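Local coordinates for protein aspergillopepsin-2 heavy chain (Aspergillus niger var. macrosporus, PDB 1Y43) that forms the heavy chain of an acid endopeptidase of the glutamic peptidase (G1) family, which cleaves peptide bonds in proteins, at residues 8-22 / 98-112. Residues are numbered along the deposited sequence; the frame is centred on the assembly and turned at random.
Sequences SAWVGIDGDTCETAI and GDLCETNAEWIVEDF
Ser8-Ile13 and Ala105-Glu110 run antiparallel as neighbouring strands; in the hydrogen-bonded pair Trp10-Ile108 the bond from Ile108 N to Trp10 O is almost straight (2.9 Å, 179°). Past the strand end, the Asp14 carboxylate gathers four backbone N-H groups of the incoming turn. OD1 accepts from Thr103 N on its syn lone pair and from Asn104 N nearly along the C-O bond, while OD2 takes Glu102 N on its own syn lone pair and Cys101 N from above the plane. In return, Asn104 reaches into loop 14-18: its OD1 accepts Asp16 N and Thr17 N (2.8 Å) from one face, and its ND2 donates within the amide plane to Thr17 OG1 at 2.7 Å. The Cys18-Cys101 disulfide links the same loops covalently.

On the face bearing Trp10, a chi1 of 52° lays the indole alongside Ile108, whose CB makes a CH-pi contact over the six-membered ring, 3.8 Å from its centroid. Trp10 NE1 donates to the anti lone pair of Glu110 OE1 at 3.0 Å in a bent bond, with OE1 tilted from the indole plane. Glu106, bent at chi2, brings OE2 to the ring edge at CZ3 and within 2.7 Å of Asp14 O. On the other face Val11 CG1 packs against Trp107 CD1 (3.5 Å); this face meets strands 62-69 and 126-136, consistent with the beta-sandwich of the concanavalin-like clan. Strand 104-110 also pairs with a strand of another protein chain, continuing the sheet across the interface. Four N-H donors would favour the ionised form of the buried Asp14 carboxylate; with the disulfide they probably fix the loops at this end of the sheet.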
ATOM      1  N   SER B   8      -4.053  -6.541  -0.217  1.00  5.32           N
ATOM      2  CA  SER B   8      -2.932  -5.860  -0.846  1.00  6.03           C
ATOM      3  C   SER B   8      -2.226  -4.996   0.208  1.00  6.56           C
ATOM      4  O   SER B   8      -2.838  -4.588   1.204  1.00  8.20           O
ATOM      5  CB  SER B   8      -3.425  -4.978  -2.000  1.00  7.08           C
ATOM      6  OG  SER B   8      -4.173  -3.877  -1.503  1.00 11.16           O
ATOM      7  N   ALA B   9      -0.949  -4.728  -0.010  1.00  4.48           N
ATOM      8  CA  ALA B   9      -0.184  -3.871   0.886  1.00  3.66           C
ATOM      9  C   ALA B   9       0.526  -2.904  -0.048  1.00  3.42           C
ATOM     10  O   ALA B   9       1.140  -3.323  -1.039  1.00  3.73           O
ATOM     11  CB  ALA B   9       0.838  -4.676   1.674  1.00  4.95           C
ATOM     12  N   TRP B  10       0.460  -1.620   0.265  1.00  2.43           N
ATOM     13  CA  TRP B  10       1.087  -0.616  -0.576  1.00  3.18           C
ATOM     14  C   TRP B  10       1.434   0.663   0.180  1.00  3.03           C
ATOM     15  O   TRP B  10       1.013   0.853   1.317  1.00  3.98           O
ATOM     16  CB  TRP B  10       0.140  -0.277  -1.746  1.00  3.07           C
ATOM     17  CG  TRP B  10      -1.263   0.082  -1.346  1.00  3.54           C
ATOM     18  CD1 TRP B  10      -2.325  -0.775  -1.205  1.00  3.86           C
ATOM     19  CD2 TRP B  10      -1.779   1.400  -1.104  1.00  4.67           C
ATOM     20  NE1 TRP B  10      -3.462  -0.070  -0.906  1.00  5.66           N
ATOM     21  CE2 TRP B  10      -3.156   1.266  -0.837  1.00  4.91           C
ATOM     22  CE3 TRP B  10      -1.206   2.679  -1.094  1.00  5.45           C
ATOM     23  CZ2 TRP B  10      -3.979   2.369  -0.567  1.00  5.98           C
ATOM     24  CZ3 TRP B  10      -2.031   3.778  -0.822  1.00  6.47           C
ATOM     25  CH2 TRP B  10      -3.399   3.611  -0.564  1.00  5.53           C
ATOM     26  N   VAL B  11       2.270   1.496  -0.439  1.00  3.09           N
ATOM     27  CA  VAL B  11       2.583   2.810   0.112  1.00  3.11           C
ATOM     28  C   VAL B  11       2.116   3.787  -0.960  1.00  3.56           C
ATOM     29  O   VAL B  11       2.082   3.456  -2.166  1.00  4.05           O
ATOM     30  CB  VAL B  11       4.099   3.037   0.406  1.00  3.97           C
ATOM     31  CG1 VAL B  11       4.563   2.094   1.482  1.00  5.08           C
ATOM     32  CG2 VAL B  11       4.930   2.917  -0.866  1.00  3.44           C
ATOM     33  N   GLY B  12       1.723   4.971  -0.535  1.00  3.27           N
ATOM     34  CA  GLY B  12       1.257   5.931  -1.507  1.00  3.79           C
ATOM     35  C   GLY B  12       1.142   7.349  -1.009  1.00  3.20           C
ATOM     36  O   GLY B  12       1.357   7.637   0.175  1.00  3.89           O
ATOM     37  N   ILE B  13       0.904   8.240  -1.963  1.00  3.71           N
ATOM     38  CA  ILE B  13       0.704   9.657  -1.712  1.00  4.13           C
ATOM     39  C   ILE B  13      -0.733   9.987  -2.150  1.00  3.95           C
ATOM     40  O   ILE B  13      -1.163   9.600  -3.245  1.00  3.92           O
ATOM     41  CB  ILE B  13       1.698  10.513  -2.534  1.00  4.28           C
ATOM     42  CG1 ILE B  13       3.130  10.242  -2.044  1.00  5.50           C
ATOM     43  CG2 ILE B  13       1.355  12.005  -2.420  1.00  4.23           C
ATOM     44  CD1 ILE B  13       4.220  10.953  -2.848  1.00  6.04           C
ATOM     45  N   ASP B  14      -1.465  10.646  -1.255  1.00  3.93           N
ATOM     46  CA  ASP B  14      -2.835  11.093  -1.479  1.00  4.53           C
ATOM     47  C   ASP B  14      -3.907  10.019  -1.515  1.00  5.44           C
ATOM     48  O   ASP B  14      -3.630   8.851  -1.235  1.00  5.97           O
ATOM     49  CB  ASP B  14      -2.895  12.022  -2.697  1.00  4.05           C
ATOM     50  CG  ASP B  14      -2.112  13.313  -2.469  1.00  4.29           C
ATOM     51  OD1 ASP B  14      -2.051  13.769  -1.313  1.00  5.28           O
ATOM     52  OD2 ASP B  14      -1.552  13.858  -3.438  1.00  5.52           O
ATOM     53  N   GLY B  15      -5.146  10.441  -1.721  1.00  5.29           N
ATOM     54  CA  GLY B  15      -6.246   9.497  -1.760  1.00  7.08           C
ATOM     55  C   GLY B  15      -7.173   9.527  -0.554  1.00  7.28           C
ATOM     56  O   GLY B  15      -8.272   8.984  -0.628  1.00  8.79           O
ATOM     57  N   ASP B  16      -6.748  10.131   0.554  1.00  7.46           N
ATOM     58  CA  ASP B  16      -7.608  10.190   1.735  1.00  8.56           C
ATOM     59  C   ASP B  16      -8.325  11.541   1.805  1.00  9.44           C
ATOM     60  O   ASP B  16      -9.551  11.592   1.740  1.00 13.04           O
ATOM     61  CB  ASP B  16      -6.814   9.916   3.015  1.00  8.84           C
ATOM     62  CG  ASP B  16      -7.693   9.878   4.256  1.00 10.86           C
ATOM     63  OD1 ASP B  16      -8.936   9.860   4.142  1.00 15.06           O
ATOM     64  OD2 ASP B  16      -7.136   9.863   5.360  1.00 14.82           O
ATOM     65  N   THR B  17      -7.575  12.628   1.978  1.00  8.25           N
ATOM     66  CA  THR B  17      -8.174  13.967   2.014  1.00  9.05           C
ATOM     67  C   THR B  17      -7.975  14.681   0.675  1.00  9.46           C
ATOM     68  O   THR B  17      -8.459  15.795   0.466  1.00  9.79           O
ATOM     69  CB  THR B  17      -7.611  14.843   3.158  1.00  8.15           C
ATOM     70  OG1 THR B  17      -6.194  14.979   3.013  1.00 10.25           O
ATOM     71  CG2 THR B  17      -7.915  14.217   4.508  1.00 10.14           C
ATOM     72  N   CYS B  18      -7.193  14.064  -0.206  1.00  8.70           N
ATOM     73  CA  CYS B  18      -6.941  14.605  -1.536  1.00  8.40           C
ATOM     74  C   CYS B  18      -7.619  13.606  -2.463  1.00  9.33           C
ATOM     75  O   CYS B  18      -7.188  12.461  -2.553  1.00  9.18           O
ATOM     76  CB  CYS B  18      -5.448  14.644  -1.820  1.00  8.07           C
ATOM     77  SG  CYS B  18      -5.132  15.119  -3.540  1.00  8.41           S
ATOM     78  N   GLU B  19      -8.665  14.042  -3.156  1.00  9.68           N
ATOM     79  CA  GLU B  19      -9.449  13.148  -4.011  1.00 12.75           C
ATOM     80  C   GLU B  19      -9.116  13.042  -5.492  1.00 11.96           C
ATOM     81  O   GLU B  19      -9.660  12.181  -6.180  1.00 13.20           O
ATOM     82  CB  GLU B  19     -10.930  13.528  -3.937  1.00 16.09           C
ATOM     83  CG  GLU B  19     -11.412  14.015  -2.583  1.00 21.86           C
ATOM     84  CD  GLU B  19     -11.472  12.914  -1.548  1.00 25.94           C
ATOM     85  OE1 GLU B  19     -11.834  11.767  -1.903  1.00 28.56           O
ATOM     86  OE2 GLU B  19     -11.167  13.210  -0.369  1.00 29.15           O
ATOM     87  N   THR B  20      -8.249  13.897  -5.998  1.00 10.41           N
ATOM     88  CA  THR B  20      -7.970  13.883  -7.424  1.00  9.53           C
ATOM     89  C   THR B  20      -6.976  12.846  -7.965  1.00  9.20           C
ATOM     90  O   THR B  20      -6.952  12.585  -9.173  1.00  9.42           O
ATOM     91  CB  THR B  20      -7.579  15.299  -7.865  1.00 10.08           C
ATOM     92  OG1 THR B  20      -6.567  15.788  -6.974  1.00  9.94           O
ATOM     93  CG2 THR B  20      -8.805  16.239  -7.773  1.00 10.30           C
ATOM     94  N   ALA B  21      -6.178  12.241  -7.080  1.00  8.34           N
ATOM     95  CA  ALA B  21      -5.205  11.240  -7.507  1.00  6.68           C
ATOM     96  C   ALA B  21      -4.605  10.487  -6.347  1.00  6.50           C
ATOM     97  O   ALA B  21      -4.760  10.878  -5.187  1.00  7.08           O
ATOM     98  CB  ALA B  21      -4.082  11.897  -8.292  1.00  9.10           C
ATOM     99  N   ILE B  22      -3.961   9.376  -6.687  1.00  5.85           N
ATOM    100  CA  ILE B  22      -3.239   8.549  -5.741  1.00  5.88           C
ATOM    101  C   ILE B  22      -2.076   7.947  -6.504  1.00  5.15           C
ATOM    102  O   ILE B  22      -2.270   7.346  -7.564  1.00  6.56           O
ATOM    103  CB  ILE B  22      -4.021   7.336  -5.191  1.00  6.68           C
ATOM    104  CG1 ILE B  22      -5.423   7.718  -4.734  1.00  8.43           C
ATOM    105  CG2 ILE B  22      -3.236   6.730  -4.020  1.00  6.64           C
ATOM    106  CD1 ILE B  22      -6.194   6.568  -4.116  1.00 10.27           C
ATOM    107  N   GLY B  98      -4.456  12.675 -13.207  1.00 19.78           N
ATOM    108  CA  GLY B  98      -4.817  13.414 -12.012  1.00 16.58           C
ATOM    109  C   GLY B  98      -3.648  14.068 -11.302  1.00 14.06           C
ATOM    110  O   GLY B  98      -2.539  13.526 -11.264  1.00 15.37           O
ATOM    111  N   ASP B  99      -3.897  15.244 -10.742  1.00 10.86           N
ATOM    112  CA  ASP B  99      -2.869  15.989 -10.026  1.00 10.43           C
ATOM    113  C   ASP B  99      -2.866  15.659  -8.556  1.00  9.04           C
ATOM    114  O   ASP B  99      -3.911  15.612  -7.923  1.00  8.09           O
ATOM    115  CB  ASP B  99      -3.079  17.502 -10.162  1.00 12.17           C
ATOM    116  CG  ASP B  99      -2.778  18.014 -11.549  1.00 14.79           C
ATOM    117  OD1 ASP B  99      -2.092  17.312 -12.326  1.00 17.50           O
ATOM    118  OD2 ASP B  99      -3.245  19.124 -11.874  1.00 18.02           O
ATOM    119  N   LEU B 100      -1.671  15.456  -8.010  1.00  8.19           N
ATOM    120  CA  LEU B 100      -1.520  15.174  -6.595  1.00  6.83           C
ATOM    121  C   LEU B 100      -1.684  16.470  -5.804  1.00  7.04           C
ATOM    122  O   LEU B 100      -1.481  17.555  -6.340  1.00  8.23           O
ATOM    123  CB  LEU B 100      -0.112  14.660  -6.320  1.00  7.60           C
ATOM    124  CG  LEU B 100       0.269  13.324  -6.933  1.00  7.62           C
ATOM    125  CD1 LEU B 100       1.752  13.064  -6.665  1.00  7.93           C
ATOM    126  CD2 LEU B 100      -0.609  12.238  -6.326  1.00  7.06           C
ATOM    127  N   CYS B 101      -2.104  16.356  -4.547  1.00  6.67           N
ATOM    128  CA  CYS B 101      -2.192  17.518  -3.656  1.00  7.22           C
ATOM    129  C   CYS B 101      -0.952  17.468  -2.758  1.00  6.28           C
ATOM    130  O   CYS B 101      -0.539  18.480  -2.203  1.00  6.40           O
ATOM    131  CB  CYS B 101      -3.391  17.437  -2.714  1.00  7.11           C
ATOM    132  SG  CYS B 101      -5.004  17.145  -3.457  1.00  8.51           S
ATOM    133  N   GLU B 102      -0.417  16.257  -2.577  1.00  5.69           N
ATOM    134  CA  GLU B 102       0.739  15.990  -1.721  1.00  6.03           C
ATOM    135  C   GLU B 102       0.413  16.237  -0.246  1.00  5.91           C
ATOM    136  O   GLU B 102       1.268  16.652   0.542  1.00  6.30           O
ATOM    137  CB  GLU B 102       1.976  16.766  -2.198  1.00  5.94           C
ATOM    138  CG  GLU B 102       2.405  16.353  -3.593  1.00  7.35           C
ATOM    139  CD  GLU B 102       3.669  17.037  -4.085  1.00  8.69           C
ATOM    140  OE1 GLU B 102       4.140  18.009  -3.459  1.00 10.87           O
ATOM    141  OE2 GLU B 102       4.192  16.574  -5.115  1.00 10.66           O
ATOM    142  N   THR B 103      -0.829  15.920   0.129  1.00  5.22           N
ATOM    143  CA  THR B 103      -1.293  16.111   1.496  1.00  4.98           C
ATOM    144  C   THR B 103      -1.409  14.835   2.319  1.00  5.03           C
ATOM    145  O   THR B 103      -1.612  14.906   3.525  1.00  5.42           O
ATOM    146  CB  THR B 103      -2.632  16.894   1.546  1.00  5.63           C
ATOM    147  OG1 THR B 103      -3.612  16.211   0.763  1.00  7.21           O
ATOM    148  CG2 THR B 103      -2.441  18.314   0.996  1.00  6.36           C
ATOM    149  N   ASN B 104      -1.329  13.669   1.679  1.00  4.54           N
ATOM    150  CA  ASN B 104      -1.390  12.408   2.438  1.00  4.68           C
ATOM    151  C   ASN B 104      -0.220  11.491   2.054  1.00  4.24           C
ATOM    152  O   ASN B 104       0.181  11.452   0.888  1.00  4.64           O
ATOM    153  CB  ASN B 104      -2.650  11.604   2.127  1.00  4.76           C
ATOM    154  CG  ASN B 104      -3.920  12.410   2.174  1.00  6.79           C
ATOM    155  OD1 ASN B 104      -4.853  12.132   1.430  1.00  7.10           O
ATOM    156  ND2 ASN B 104      -3.986  13.380   3.088  1.00  7.56           N
ATOM    157  N   ALA B 105       0.348  10.810   3.044  1.00  3.95           N
ATOM    158  CA  ALA B 105       1.424   9.832   2.840  1.00  3.39           C
ATOM    159  C   ALA B 105       0.890   8.653   3.645  1.00  3.81           C
ATOM    160  O   ALA B 105       0.499   8.827   4.797  1.00  4.92           O
ATOM    161  CB  ALA B 105       2.752  10.326   3.433  1.00  3.87           C
ATOM    162  N   GLU B 106       0.861   7.460   3.068  1.00  2.89           N
ATOM    163  CA  GLU B 106       0.286   6.318   3.789  1.00  3.04           C
ATOM    164  C   GLU B 106       0.921   4.962   3.529  1.00  2.00           C
ATOM    165  O   GLU B 106       1.587   4.767   2.515  1.00  3.22           O
ATOM    166  CB  GLU B 106      -1.229   6.249   3.506  1.00  4.16           C
ATOM    167  CG  GLU B 106      -1.608   6.004   2.041  1.00  5.23           C
ATOM    168  CD  GLU B 106      -1.921   7.271   1.240  1.00  5.91           C
ATOM    169  OE1 GLU B 106      -2.084   8.358   1.820  1.00  6.77           O
ATOM    170  OE2 GLU B 106      -1.981   7.167  -0.001  1.00  6.36           O
ATOM    171  N   TRP B 107       0.720   4.056   4.500  1.00  2.62           N
ATOM    172  CA  TRP B 107       1.193   2.669   4.495  1.00  2.46           C
ATOM    173  C   TRP B 107      -0.112   1.919   4.735  1.00  3.36           C
ATOM    174  O   TRP B 107      -0.668   1.969   5.840  1.00  3.64           O
ATOM    175  CB  TRP B 107       2.179   2.442   5.647  1.00  3.68           C
ATOM    176  CG  TRP B 107       3.411   3.304   5.543  1.00  4.39           C
ATOM    177  CD1 TRP B 107       4.579   2.990   4.912  1.00  3.77           C
ATOM    178  CD2 TRP B 107       3.565   4.639   6.058  1.00  4.56           C
ATOM    179  NE1 TRP B 107       5.451   4.061   5.003  1.00  4.72           N
ATOM    180  CE2 TRP B 107       4.863   5.070   5.695  1.00  5.40           C
ATOM    181  CE3 TRP B 107       2.733   5.500   6.787  1.00  6.11           C
ATOM    182  CZ2 TRP B 107       5.345   6.349   6.040  1.00  5.49           C
ATOM    183  CZ3 TRP B 107       3.215   6.767   7.125  1.00  6.86           C
ATOM    184  CH2 TRP B 107       4.510   7.175   6.749  1.00  5.46           C
ATOM    185  N   ILE B 108      -0.583   1.198   3.717  1.00  3.59           N
ATOM    186  CA  ILE B 108      -1.900   0.569   3.781  1.00  3.79           C
ATOM    187  C   ILE B 108      -2.016  -0.898   3.357  1.00  4.16           C
ATOM    188  O   ILE B 108      -1.273  -1.363   2.501  1.00  3.87           O
ATOM    189  CB  ILE B 108      -2.863   1.379   2.828  1.00  4.62           C
ATOM    190  CG1 ILE B 108      -2.944   2.859   3.244  1.00  5.21           C
ATOM    191  CG2 ILE B 108      -4.254   0.752   2.750  1.00  4.75           C
ATOM    192  CD1 ILE B 108      -3.669   3.112   4.564  1.00  5.12           C
ATOM    193  N   VAL B 109      -2.910  -1.619   4.048  1.00  3.79           N
ATOM    194  CA  VAL B 109      -3.283  -2.983   3.693  1.00  3.72           C
ATOM    195  C   VAL B 109      -4.757  -2.768   3.292  1.00  4.27           C
ATOM    196  O   VAL B 109      -5.573  -2.262   4.074  1.00  3.71           O
ATOM    197  CB  VAL B 109      -3.150  -3.985   4.857  1.00  4.18           C
ATOM    198  CG1 VAL B 109      -3.752  -5.321   4.456  1.00  5.98           C
ATOM    199  CG2 VAL B 109      -1.680  -4.188   5.209  1.00  4.47           C
ATOM    200  N   GLU B 110      -5.088  -3.127   2.063  1.00  4.37           N
ATOM    201  CA  GLU B 110      -6.420  -2.879   1.540  1.00  4.63           C
ATOM    202  C   GLU B 110      -7.215  -4.077   1.054  1.00  5.05           C
ATOM    203  O   GLU B 110      -6.652  -5.082   0.602  1.00  5.55           O
ATOM    204  CB  GLU B 110      -6.298  -1.880   0.382  1.00  5.41           C
ATOM    205  CG  GLU B 110      -7.588  -1.620  -0.386  1.00  7.30           C
ATOM    206  CD  GLU B 110      -7.435  -0.613  -1.521  1.00  9.72           C
ATOM    207  OE1 GLU B 110      -6.354  -0.021  -1.694  1.00 10.83           O
ATOM    208  OE2 GLU B 110      -8.421  -0.409  -2.245  1.00 11.73           O
ATOM    209  N   ASP B 111      -8.535  -3.957   1.183  1.00  5.10           N
ATOM    210  CA  ASP B 111      -9.450  -4.954   0.652  1.00  5.50           C
ATOM    211  C   ASP B 111      -9.899  -4.222  -0.624  1.00  6.37           C
ATOM    212  O   ASP B 111     -10.720  -3.305  -0.570  1.00  7.56           O
ATOM    213  CB  ASP B 111     -10.637  -5.178   1.601  1.00  6.30           C
ATOM    214  CG  ASP B 111     -11.582  -6.268   1.099  1.00  6.56           C
ATOM    215  OD1 ASP B 111     -11.325  -6.825   0.010  1.00  7.87           O
ATOM    216  OD2 ASP B 111     -12.575  -6.572   1.780  1.00  7.60           O
ATOM    217  N   PHE B 112      -9.299  -4.572  -1.757  1.00  7.10           N
ATOM    218  CA  PHE B 112      -9.596  -3.895  -3.017  1.00  7.50           C
ATOM    219  C   PHE B 112     -10.893  -4.306  -3.722  1.00  8.76           C
ATOM    220  O   PHE B 112     -11.449  -5.366  -3.454  1.00  8.18           O
ATOM    221  CB  PHE B 112      -8.387  -3.993  -3.958  1.00  7.24           C
ATOM    222  CG  PHE B 112      -7.946  -5.403  -4.272  1.00  7.06           C
ATOM    223  CD1 PHE B 112      -8.520  -6.095  -5.331  1.00  8.10           C
ATOM    224  CD2 PHE B 112      -6.935  -6.027  -3.530  1.00  7.05           C
ATOM    225  CE1 PHE B 112      -8.092  -7.376  -5.669  1.00  7.82           C
ATOM    226  CE2 PHE B 112      -6.498  -7.308  -3.859  1.00  7.52           C
ATOM    227  CZ  PHE B 112      -7.080  -7.989  -4.930  1.00  7.46           C
TER
HETATM  228  O   HOH W   1      -5.309  -2.401  -3.938  1.00 26.06           O
HETATM  229  O   HOH W   2      -5.433  17.469   3.315  1.00 16.99           O